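Local structure of metagenomic carboxyl esterase MGS0156 (Uncultured organism, 5D8M) at residues A[39-44]-A[321-326]; A[250-255]-A[294-299]. The protein probably hydrolyses carboxylic ester bonds as an esterase of the alpha/beta hydrolase fold. All coordinates share one frame; numbering follows the deposited sequence. Where two conformers were deposited one is given.

Contact 1 of 2, residues A[39-44]-A[321-326]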
loop_
_atom_site.group_PDB
_atom_site.type_symbol
_atom_site.label_atom_id
_atom_site.label_comp_id
_atom_site.label_asym_id
_atom_site.label_seq_id
_atom_site.Cartn_x
_atom_site.Cartn_y
_atom_site.Cartn_z
ATOM N N GLU A 39 -11.249 1.908 15.861
ATOM C CA GLU A 39 -12.373 2.668 16.358
ATOM C C GLU A 39 -13.040 3.492 15.250
ATOM O O GLU A 39 -14.257 3.483 15.103
ATOM C CB GLU A 39 -11.881 3.571 17.488
ATOM C CG GLU A 39 -12.947 4.288 18.298
ATOM C CD GLU A 39 -12.326 4.964 19.503
ATOM O OE1 GLU A 39 -11.082 5.102 19.528
ATOM O OE2 GLU A 39 -13.065 5.318 20.442
ATOM N N ILE A 40 -12.228 4.215 14.488
ATOM C CA ILE A 40 -12.712 5.024 13.378
ATOM C C ILE A 40 -13.358 4.158 12.300
ATOM O O ILE A 40 -14.484 4.438 11.859
ATOM C CB ILE A 40 -11.564 5.848 12.773
ATOM C CG1 ILE A 40 -11.198 6.982 13.739
ATOM C CG2 ILE A 40 -11.949 6.401 11.396
ATOM C CD1 ILE A 40 -9.954 7.778 13.314
HETATM N N MSE A 41 -12.671 3.096 11.884
HETATM C CA MSE A 41 -13.188 2.285 10.777
HETATM C C MSE A 41 -14.477 1.579 11.200
HETATM O O MSE A 41 -15.452 1.512 10.445
HETATM C CB MSE A 41 -12.143 1.278 10.296
HETATM C CG MSE A 41 -12.515 0.590 8.993
HETATM SE SE MSE A 41 -11.044 -0.456 8.249
HETATM C CE MSE A 41 -12.075 -1.333 6.804
ATOM N N THR A 42 -14.498 1.106 12.434
ATOM C CA THR A 42 -15.664 0.428 12.975
ATOM C C THR A 42 -16.916 1.337 13.044
ATOM O O THR A 42 -18.020 0.911 12.678
ATOM C CB THR A 42 -15.330 -0.145 14.375
ATOM O OG1 THR A 42 -14.297 -1.136 14.233
ATOM C CG2 THR A 42 -16.554 -0.773 15.017
ATOM N N ALA A 43 -16.733 2.579 13.497
ATOM C CA ALA A 43 -17.808 3.574 13.556
ATOM C C ALA A 43 -18.307 3.956 12.167
ATOM O O ALA A 43 -19.513 4.124 11.962
ATOM C CB ALA A 43 -17.337 4.829 14.308
ATOM N N ILE A 44 -17.374 4.077 11.214
ATOM C CA ILE A 44 -17.727 4.387 9.827
ATOM C C ILE A 44 -18.689 3.341 9.278
ATOM O O ILE A 44 -19.716 3.669 8.678
ATOM C CB ILE A 44 -16.455 4.490 8.928
ATOM C CG1 ILE A 44 -15.762 5.837 9.178
ATOM C CG2 ILE A 44 -16.803 4.347 7.440
ATOM C CD1 ILE A 44 -14.464 6.008 8.432
ATOM N N SER A 321 -12.988 -9.579 -2.315
ATOM C CA SER A 321 -13.942 -8.828 -1.503
ATOM C C SER A 321 -13.303 -8.310 -0.215
ATOM O O SER A 321 -12.738 -9.080 0.564
ATOM C CB SER A 321 -15.157 -9.693 -1.169
ATOM O OG SER A 321 -15.862 -10.025 -2.345
ATOM N N TYR A 322 -13.388 -6.998 -0.015
ATOM C CA TYR A 322 -12.921 -6.350 1.206
ATOM C C TYR A 322 -13.580 -4.966 1.251
ATOM O O TYR A 322 -13.830 -4.378 0.200
ATOM C CB TYR A 322 -11.383 -6.212 1.253
ATOM C CG TYR A 322 -10.922 -5.653 2.573
ATOM C CD1 TYR A 322 -10.830 -6.474 3.706
ATOM C CD2 TYR A 322 -10.635 -4.298 2.717
ATOM C CE1 TYR A 322 -10.442 -5.961 4.929
ATOM C CE2 TYR A 322 -10.261 -3.777 3.943
ATOM C CZ TYR A 322 -10.166 -4.606 5.033
ATOM O OH TYR A 322 -9.803 -4.067 6.233
ATOM N N PRO A 323 -13.867 -4.432 2.455
ATOM C CA PRO A 323 -14.481 -3.086 2.486
ATOM C C PRO A 323 -13.489 -1.948 2.229
ATOM O O PRO A 323 -13.201 -1.152 3.131
ATOM C CB PRO A 323 -15.057 -2.992 3.909
ATOM C CG PRO A 323 -14.222 -3.935 4.724
ATOM C CD PRO A 323 -13.933 -5.092 3.770
ATOM N N ARG A 324 -12.977 -1.874 1.002
ATOM C CA ARG A 324 -12.063 -0.785 0.597
ATOM C C ARG A 324 -12.621 0.643 0.831
ATOM O O ARG A 324 -11.868 1.505 1.301
ATOM C CB ARG A 324 -11.651 -0.970 -0.893
ATOM C CG ARG A 324 -10.761 -2.237 -1.131
ATOM C CD ARG A 324 -10.472 -2.464 -2.620
ATOM N NE ARG A 324 -11.683 -2.859 -3.355
ATOM C CZ ARG A 324 -12.088 -4.119 -3.477
ATOM N NH1 ARG A 324 -13.188 -4.401 -4.154
ATOM N NH2 ARG A 324 -11.385 -5.095 -2.919
ATOM N N PRO A 325 -13.922 0.907 0.539
ATOM C CA PRO A 325 -14.402 2.269 0.809
ATOM C C PRO A 325 -14.284 2.653 2.270
ATOM O O PRO A 325 -13.838 3.766 2.570
ATOM C CB PRO A 325 -15.878 2.221 0.396
ATOM C CG PRO A 325 -15.934 1.102 -0.643
ATOM C CD PRO A 325 -14.974 0.082 -0.099
ATOM N N ALA A 326 -14.668 1.744 3.165
ATOM C CA ALA A 326 -14.575 2.035 4.588
ATOM C C ALA A 326 -13.117 2.229 4.989
ATOM O O ALA A 326 -12.798 3.127 5.786
ATOM C CB ALA A 326 -15.201 0.940 5.396
#

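Contact 2 of 2, residues A[250-255]-A[294-299]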
loop_
_atom_site.group_PDB
_atom_site.type_symbol
_atom_site.label_atom_id
_atom_site.label_comp_id
_atom_site.label_asym_id
_atom_site.label_seq_id
_atom_site.Cartn_x
_atom_site.Cartn_y
_atom_site.Cartn_z
ATOM N N ALA A 250 -1.391 -5.764 5.222
ATOM C CA ALA A 250 -2.449 -6.758 5.060
ATOM C C ALA A 250 -1.945 -8.197 5.164
ATOM O O ALA A 250 -0.784 -8.498 4.839
ATOM C CB ALA A 250 -3.152 -6.551 3.731
ATOM N N PHE A 251 -2.828 -9.074 5.651
ATOM C CA PHE A 251 -2.697 -10.499 5.435
ATOM C C PHE A 251 -4.042 -11.150 5.674
ATOM O O PHE A 251 -4.874 -10.620 6.405
ATOM C CB PHE A 251 -1.605 -11.111 6.337
ATOM C CG PHE A 251 -1.899 -11.057 7.822
ATOM C CD1 PHE A 251 -1.474 -9.981 8.596
ATOM C CD2 PHE A 251 -2.552 -12.104 8.446
ATOM C CE1 PHE A 251 -1.724 -9.948 9.965
ATOM C CE2 PHE A 251 -2.798 -12.084 9.812
ATOM C CZ PHE A 251 -2.387 -11.004 10.576
ATOM N N ALA A 252 -4.250 -12.293 5.036
ATOM C CA ALA A 252 -5.430 -13.104 5.246
ATOM C C ALA A 252 -4.975 -14.539 5.448
ATOM O O ALA A 252 -3.827 -14.867 5.170
ATOM C CB ALA A 252 -6.380 -13.000 4.064
ATOM N N SER A 253 -5.873 -15.398 5.917
ATOM C CA SER A 253 -5.563 -16.813 6.024
ATOM C C SER A 253 -5.360 -17.337 4.623
ATOM O O SER A 253 -5.752 -16.679 3.656
ATOM C CB SER A 253 -6.682 -17.578 6.730
ATOM O OG SER A 253 -7.881 -17.493 5.970
ATOM N N ARG A 254 -4.769 -18.523 4.505
ATOM C CA ARG A 254 -4.559 -19.108 3.189
ATOM C C ARG A 254 -5.867 -19.262 2.409
ATOM O O ARG A 254 -5.937 -18.936 1.229
ATOM C CB ARG A 254 -3.868 -20.460 3.314
ATOM C CG ARG A 254 -3.443 -20.992 1.983
ATOM C CD ARG A 254 -2.767 -22.328 2.095
ATOM N NE ARG A 254 -2.121 -22.659 0.830
ATOM C CZ ARG A 254 -2.733 -23.198 -0.225
ATOM N NH1 ARG A 254 -2.031 -23.462 -1.323
ATOM N NH2 ARG A 254 -4.034 -23.477 -0.194
ATOM N N GLU A 255 -6.919 -19.719 3.077
ATOM C CA GLU A 255 -8.178 -19.954 2.385
ATOM C C GLU A 255 -8.904 -18.659 1.987
ATOM O O GLU A 255 -9.736 -18.684 1.087
ATOM C CB GLU A 255 -9.101 -20.841 3.236
ATOM C CG GLU A 255 -9.759 -20.173 4.419
ATOM C CD GLU A 255 -10.827 -21.057 5.067
ATOM O OE1 GLU A 255 -11.665 -20.521 5.827
ATOM O OE2 GLU A 255 -10.831 -22.286 4.822
ATOM N N TYR A 294 -3.712 -4.008 10.559
ATOM C CA TYR A 294 -3.540 -5.158 9.677
ATOM C C TYR A 294 -4.869 -5.576 9.043
ATOM O O TYR A 294 -5.581 -6.392 9.605
ATOM C CB TYR A 294 -2.930 -6.339 10.452
ATOM C CG TYR A 294 -1.584 -6.042 11.106
ATOM C CD1 TYR A 294 -1.519 -5.439 12.367
ATOM C CD2 TYR A 294 -0.382 -6.344 10.458
ATOM C CE1 TYR A 294 -0.308 -5.157 12.968
ATOM C CE2 TYR A 294 0.861 -6.061 11.071
ATOM C CZ TYR A 294 0.875 -5.471 12.319
ATOM O OH TYR A 294 2.054 -5.185 12.947
ATOM N N PRO A 295 -5.202 -4.999 7.877
ATOM C CA PRO A 295 -6.404 -5.410 7.147
ATOM C C PRO A 295 -6.423 -6.898 6.889
ATOM O O PRO A 295 -5.422 -7.442 6.453
ATOM C CB PRO A 295 -6.297 -4.654 5.830
ATOM C CG PRO A 295 -5.462 -3.440 6.167
ATOM C CD PRO A 295 -4.451 -3.944 7.161
ATOM N N ASN A 296 -7.554 -7.529 7.168
ATOM C CA ASN A 296 -7.759 -8.946 6.923
ATOM C C ASN A 296 -8.126 -9.169 5.454
ATOM O O ASN A 296 -9.295 -9.269 5.090
ATOM C CB ASN A 296 -8.867 -9.489 7.853
ATOM C CG ASN A 296 -8.924 -11.001 7.867
ATOM O OD1 ASN A 296 -8.289 -11.677 7.026
ATOM N ND2 ASN A 296 -9.705 -11.553 8.804
ATOM N N ALA A 297 -7.109 -9.246 4.611
ATOM C CA ALA A 297 -7.296 -9.159 3.180
ATOM C C ALA A 297 -5.980 -9.559 2.532
ATOM O O ALA A 297 -4.915 -9.341 3.135
ATOM C CB ALA A 297 -7.693 -7.692 2.774
ATOM N N ASP A 298 -6.020 -10.079 1.304
ATOM C CA ASP A 298 -4.767 -10.397 0.635
ATOM C C ASP A 298 -4.292 -9.140 -0.108
ATOM O O ASP A 298 -4.938 -8.099 -0.057
ATOM C CB ASP A 298 -4.894 -11.644 -0.297
ATOM C CG ASP A 298 -5.850 -11.428 -1.500
ATOM O OD1 ASP A 298 -5.961 -10.292 -2.027
ATOM O OD2 ASP A 298 -6.451 -12.428 -1.973
ATOM N N HIS A 299 -3.151 -9.245 -0.770
ATOM C CA HIS A 299 -2.494 -8.100 -1.390
ATOM C C HIS A 299 -3.401 -7.288 -2.308
ATOM O O HIS A 299 -3.352 -6.061 -2.306
ATOM C CB HIS A 299 -1.273 -8.590 -2.174
ATOM C CG HIS A 299 -0.364 -7.491 -2.616
ATOM N ND1 HIS A 299 0.394 -6.753 -1.731
ATOM C CD2 HIS A 299 -0.096 -6.998 -3.851
ATOM C CE1 HIS A 299 1.104 -5.866 -2.405
ATOM N NE2 HIS A 299 0.819 -5.989 -3.689
HETATM O O HOH W 1 -8.649 -14.147 6.703
#

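Contact 1 of 2, residues A[39-44]-A[321-326]
Selenomethionine at Met41 carries most of this contact. It lies on helix 34-48 and reaches the start of helix 324-338. Its CG is anti to the backbone N (chi1 -169°), and the chain beyond stays extended, so the methyl CE arrives end-on. CE settles among three residues. Met41 CE lies 4.0 Å from Pro323 CG and 4.1 Å from Ala326 CB. It also approaches the Tyr322 ring obliquely, and Met41 CE is 3.6 Å from Tyr322 OH. That hydroxyl is hydrogen-bonded to the carbonyl of Ile63, so Met41 meets a phenol end that is already anchored. Pro323 is the centre of an inverse gamma turn, in which Arg324 N bonds Tyr322 O at 2.8 Å. Pro323 is also the N-cap of helix 324-338. Pro323 CD lies 3.2 Å above one face of the Tyr322 ring, toward its rim. Packing is looser one helical turn on. There Ile44 CG2 is 4.3 Å from Ala326 CB. Thr42 and Ala43 lie on a partly exposed part of the helix, as does Glu39, whose carboxylate bonds the backbone nitrogens of Thr74 and Gly75. The contact joins the helix after edge strand 31-32 to the C-terminal helix, an apolar helix packing consistent with the flank of an alpha/beta hydrolase sheet.

Contact 2 of 2, residues A[250-255]-A[294-299]
Two backbone hydrogen bonds join these loops at Phe251. Phe251 N donates to Pro295 O at 3.2 Å, nearly along the C=O axis (173°). Phe251 O accepts from Ala297 N, also at 3.2 Å, but from above the carbonyl plane. CA of Asn296 adds a CA-H...O contact to Phe251 O at 3.4 Å. Side chains pack beside these bonds. The CB of Ala250 meets CB of Pro295 at 4.2 Å. The Phe251 ring crosses Tyr294 obliquely, with CE1 3.8 Å from Tyr294 CB. Phe251 CG sits in the crowded position between backbone N and carbonyl carbon (chi1 65°). Farther along, one water accepts from Ser253 N and donates to Asn296 OD1, the latter bond short at 2.5 Å. The next shell fixes these groups. Trp65 stacks on the Phe251 ring and gives its NE1 hydrogen to Phe251 O. Asp61 O holds ND2 of Asn296. Ser258 N binds OD2 of Asp298. Next to Asp298, His299 ND1 is hydrogen-bonded to Asp276. With His299 on the loop after strand 290-293 and Asp276 earlier in the chain, before that strand, this pair is consistent with the His-Asp part of an alpha/beta hydrolase catalytic triad.

How the contacts relate
Along the chain, contact 2 is nested inside the loop closed by contact 1, and the two centres are about 15 Å apart. They meet at Tyr322. Its CD1 lies 3.5 Å from CB of Ala297, and its OH lies 3.6 Å from CB of Pro295. Tyr322 thus touches segment 294-299 with both its ring and its hydroxyl. Ile63 serves both: its carbonyl bonds Tyr322, and its backbone pairs with Asn296. Ala301 does likewise, bonding Asp298 through N and Arg324 through O. His299, probably catalytic, lies at the end of segment 294-299, beyond the residues that touch 250-255. Contact 1 lies where the C-terminal helix begins.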